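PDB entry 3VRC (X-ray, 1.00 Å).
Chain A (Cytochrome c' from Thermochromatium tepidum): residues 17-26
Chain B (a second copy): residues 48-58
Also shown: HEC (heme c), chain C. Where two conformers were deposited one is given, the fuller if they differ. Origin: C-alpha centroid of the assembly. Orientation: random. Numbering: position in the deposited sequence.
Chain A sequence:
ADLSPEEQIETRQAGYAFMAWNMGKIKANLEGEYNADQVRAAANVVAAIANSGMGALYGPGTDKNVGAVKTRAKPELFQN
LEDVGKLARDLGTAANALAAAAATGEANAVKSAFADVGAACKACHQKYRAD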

# COMPACT_ATOMS: atom_id res chain seq x y z
N ALA A 17 -4.56 2.90 5.51
CA ALA A 17 -4.30 1.90 6.57
C ALA A 17 -2.90 1.29 6.41
O ALA A 17 -2.15 1.10 7.39
N PHE A 18 -2.53 1.01 5.16
CA PHE A 18 -1.24 0.35 4.96
C PHE A 18 -0.09 1.31 5.16
O PHE A 18 0.96 0.97 5.74
N MET A 19 -0.28 2.59 4.76
CA MET A 19 0.70 3.66 5.14
C MET A 19 0.86 3.74 6.60
O MET A 19 1.98 3.85 7.10
N ALA A 20 -0.27 3.73 7.33
CA ALA A 20 -0.18 3.90 8.78
C ALA A 20 0.63 2.79 9.45
O ALA A 20 1.39 3.04 10.36
N TRP A 21 0.45 1.55 8.98
CA TRP A 21 1.21 0.44 9.55
C TRP A 21 2.69 0.69 9.37
O TRP A 21 3.53 0.49 10.26
N ASN A 22 3.10 1.15 8.17
CA ASN A 22 4.49 1.42 7.90
C ASN A 22 5.02 2.61 8.64
O ASN A 22 6.17 2.60 9.09
N MET A 23 4.20 3.64 8.82
CA MET A 23 4.61 4.77 9.69
C MET A 23 4.96 4.28 11.09
O MET A 23 5.92 4.68 11.71
N GLY A 24 4.10 3.36 11.61
CA GLY A 24 4.35 2.85 12.97
C GLY A 24 5.65 2.09 13.07
O GLY A 24 6.34 2.14 14.10
N LYS A 25 6.08 1.40 11.99
CA LYS A 25 7.34 0.72 12.01
C LYS A 25 8.49 1.73 12.04
O LYS A 25 9.48 1.51 12.73
N ILE A 26 8.39 2.84 11.30
CA ILE A 26 9.43 3.85 11.36
C ILE A 26 9.51 4.42 12.77
O ILE A 26 10.59 4.56 13.32
N ALA B 48 7.05 -1.98 -3.27
CA ALA B 48 7.18 -1.59 -1.86
C ALA B 48 6.32 -2.52 -0.98
O ALA B 48 6.81 -3.01 0.07
N ILE B 49 5.08 -2.72 -1.34
CA ILE B 49 4.21 -3.55 -0.50
C ILE B 49 4.69 -5.00 -0.47
O ILE B 49 4.72 -5.62 0.60
N ALA B 50 5.16 -5.52 -1.61
CA ALA B 50 5.64 -6.90 -1.64
C ALA B 50 6.87 -7.09 -0.80
O ALA B 50 7.16 -8.23 -0.42
N ASN B 51 7.65 -6.04 -0.50
CA ASN B 51 8.82 -6.10 0.24
C ASN B 51 8.70 -5.45 1.64
O ASN B 51 9.69 -5.15 2.27
N SER B 52 7.49 -5.35 2.16
CA SER B 52 7.21 -4.64 3.39
C SER B 52 7.16 -5.51 4.59
O SER B 52 6.92 -4.96 5.67
N GLY B 53 7.36 -6.82 4.46
CA GLY B 53 7.40 -7.67 5.64
C GLY B 53 6.00 -8.09 6.08
O GLY B 53 5.74 -8.22 7.31
N MET B 54 5.10 -8.39 5.15
CA MET B 54 3.72 -8.80 5.46
C MET B 54 3.63 -10.12 6.22
O MET B 54 2.59 -10.41 6.79
N GLY B 55 4.70 -10.91 6.21
CA GLY B 55 4.67 -12.16 7.03
C GLY B 55 4.42 -11.87 8.52
O GLY B 55 3.89 -12.69 9.27
N ALA B 56 4.75 -10.68 8.98
CA ALA B 56 4.50 -10.26 10.36
C ALA B 56 3.00 -10.13 10.66
O ALA B 56 2.62 -10.00 11.82
N LEU B 57 2.17 -10.16 9.65
CA LEU B 57 0.72 -10.02 9.78
C LEU B 57 -0.04 -11.37 9.81
O LEU B 57 -1.26 -11.41 9.70
N TYR B 58 0.75 -12.47 9.93
CA TYR B 58 0.20 -13.81 9.96
C TYR B 58 0.43 -14.50 11.31
O TYR B 58 0.79 -15.68 11.38

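A helix that packs against an irregular segment often does so through aromatic side chains spaced along one of its faces, and this contact between two copies of cytochrome c' is a compact example. F18(A) and W21(A), one helical turn apart, both direct their CA-to-CB bonds toward chain B and both adopt the t rotamer at chi1; together they supply most of the area that chain A buries here. L57(B), in the m,t rotamer, serves both rings. Its CD1 lies over one face of W21(A), 4.0 Å from the centroid of the six-membered ring and close to the ring normal, a CH-pi contact, while its CD2 comes within 3.7 Å of W21(A) CZ2. The edge of F18(A) also meets this leucine, with CE1 4.5 Å from L57(B) CD1.

Around F18(A) the apolar pocket is completed by I49(B), whose CG2 lies 3.8 Å from CE2 of the phenylalanine, and by M54(B), whose CG sits 4.0 Å from F18(A) CZ at the ring edge. The CA-to-CB bonds of both residues point sideways, and the atoms that touch the ring, I49(B) CG2 and M54(B) CG, are set by chi1, which is m in each; chi2 is t in both, and M54(B) then turns to p at chi3.

Moving outward, S52(B) marks the transition to polar chemistry. Its p rotamer returns OG to the carbonyl of its own chain, S52(B) OG to I49(B) O at 2.7 Å, so the hydroxyl can lie 3.4 Å from F18(A) CZ with a polar partner already secured. N22(A), m at chi1, is tied back to its own helix, ND2 donating to F18(A) O at 3.0 Å. At the edge, K25(A) NZ approaches S52(B) O to 2.7 Å, but the angle is too poor for a hydrogen bond; its weak bond is to N22(A) OD1, at 3.1 Å. No hydrogen bond crosses between the stretches. Heme c stands apart, touching A20(A), CA to CMB 3.7 Å.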

# COMPACT_ATOMS: atom_id res chain seq x y z
CB ALA A 17 -5.36 0.81 6.54
CB PHE A 18 -1.18 -0.35 3.59
CG PHE A 18 -0.20 -1.50 3.60
CD1 PHE A 18 -0.52 -2.69 4.27
CD2 PHE A 18 1.03 -1.41 2.99
CE1 PHE A 18 0.36 -3.74 4.29
CE2 PHE A 18 1.92 -2.45 3.04
CZ PHE A 18 1.61 -3.61 3.72
CB MET A 19 0.39 5.10 4.64
CG MET A 19 0.61 5.21 3.13
SD MET A 19 0.63 6.91 2.54
CE MET A 19 -1.09 7.35 2.85
CB ALA A 20 -1.57 3.98 9.38
CB TRP A 21 0.76 -0.86 8.87
CG TRP A 21 1.50 -2.06 9.38
CD1 TRP A 21 1.61 -2.46 10.70
CD2 TRP A 21 2.24 -3.01 8.60
NE1 TRP A 21 2.40 -3.57 10.78
CE2 TRP A 21 2.77 -3.96 9.51
CE3 TRP A 21 2.51 -3.16 7.23
CZ2 TRP A 21 3.55 -5.02 9.08
CZ3 TRP A 21 3.30 -4.23 6.80
CH2 TRP A 21 3.82 -5.14 7.72
CB ASN A 22 4.69 1.47 6.36
CG ASN A 22 4.69 0.05 5.80
OD1 ASN A 22 5.73 -0.63 5.82
ND2 ASN A 22 3.55 -0.41 5.35
CB MET A 23 3.53 5.84 9.76
CG MET A 23 3.38 6.62 8.46
SD MET A 23 4.73 7.71 8.05
CE MET A 23 4.40 9.07 9.19
CB LYS A 25 7.44 -0.29 10.82
CG LYS A 25 6.39 -1.41 10.94
CD LYS A 25 6.60 -2.59 10.02
CE LYS A 25 6.35 -2.10 8.66
NZ LYS A 25 6.77 -3.02 7.58
CB ILE A 26 9.23 4.93 10.30
CG1 ILE A 26 9.25 4.27 8.88
CG2 ILE A 26 10.31 5.99 10.43
CD1 ILE A 26 8.87 5.26 7.78
CB ALA B 48 6.81 -0.13 -1.64
CB ILE B 49 2.77 -3.44 -0.93
CG1 ILE B 49 2.26 -1.98 -0.73
CG2 ILE B 49 1.89 -4.46 -0.16
CD1 ILE B 49 0.83 -1.76 -1.13
CB ALA B 50 5.90 -7.32 -3.07
CB ASN B 51 10.00 -5.50 -0.54
CG ASN B 51 10.34 -6.42 -1.71
OD1 ASN B 51 10.95 -7.48 -1.49
ND2 ASN B 51 9.93 -6.10 -2.90
CB SER B 52 5.87 -3.85 3.25
OG SER B 52 4.76 -4.68 3.15
CB MET B 54 2.92 -8.86 4.18
CG MET B 54 2.67 -7.45 3.62
SD MET B 54 1.75 -7.46 2.09
CE MET B 54 0.21 -8.21 2.63
CB ALA B 56 5.20 -8.95 10.66
CB LEU B 57 0.19 -9.13 8.66
CG LEU B 57 0.83 -7.74 8.59
CD1 LEU B 57 0.45 -7.00 7.32
CD2 LEU B 57 0.46 -6.91 9.80
CB TYR B 58 0.65 -14.70 8.78
CG TYR B 58 0.04 -14.30 7.47
CD1 TYR B 58 -1.14 -14.86 7.07
CD2 TYR B 58 0.62 -13.24 6.70
CE1 TYR B 58 -1.73 -14.50 5.93
CE2 TYR B 58 0.03 -12.87 5.50
CZ TYR B 58 -1.13 -13.51 5.11
OH TYR B 58 -1.83 -13.18 3.99
FE HEC C . -5.58 9.61 6.10
CHA HEC C . -8.46 7.77 6.53
CHB HEC C . -3.89 7.37 8.05
CHC HEC C . -2.64 10.95 5.01
CHD HEC C . -7.32 11.83 4.11
NA HEC C . -6.11 7.91 7.17
C1A HEC C . -7.31 7.29 7.18
C2A HEC C . -7.26 6.09 7.97
C3A HEC C . -5.97 6.02 8.45
C4A HEC C . -5.26 7.15 7.87
CMA HEC C . -5.31 4.96 9.34
CAA HEC C . -8.41 5.12 8.16
CBA HEC C . -8.49 4.21 6.89
CGA HEC C . -9.47 3.10 7.14
O1A HEC C . -10.64 3.34 6.94
O2A HEC C . -9.03 2.01 7.51
NB HEC C . -3.59 9.21 6.46
C1B HEC C . -3.08 8.25 7.30
C2B HEC C . -1.69 8.38 7.40
C3B HEC C . -1.32 9.42 6.48
C4B HEC C . -2.54 9.86 5.92
CMB HEC C . -0.78 7.57 8.30
CAB HEC C . -0.03 9.98 6.21
CBB HEC C . 1.14 9.11 6.11
NC HEC C . -5.07 11.15 4.84
C1C HEC C . -3.83 11.51 4.51
C2C HEC C . -3.84 12.69 3.63
C3C HEC C . -5.17 12.91 3.36
C4C HEC C . -5.91 11.92 4.12
CMC HEC C . -2.57 13.40 3.20
CAC HEC C . -5.80 13.98 2.53
CBC HEC C . -4.96 14.65 1.46
ND HEC C . -7.56 9.83 5.54
C1D HEC C . -8.08 10.80 4.74
C2D HEC C . -9.48 10.63 4.53
C3D HEC C . -9.83 9.41 5.18
C4D HEC C . -8.60 8.95 5.76
CMD HEC C . -10.36 11.53 3.78
CAD HEC C . -11.12 8.74 5.20
CBD HEC C . -11.20 7.77 3.98
CGD HEC C . -12.54 7.19 3.88
O1D HEC C . -13.07 6.65 4.88
O2D HEC C . -13.13 7.18 2.75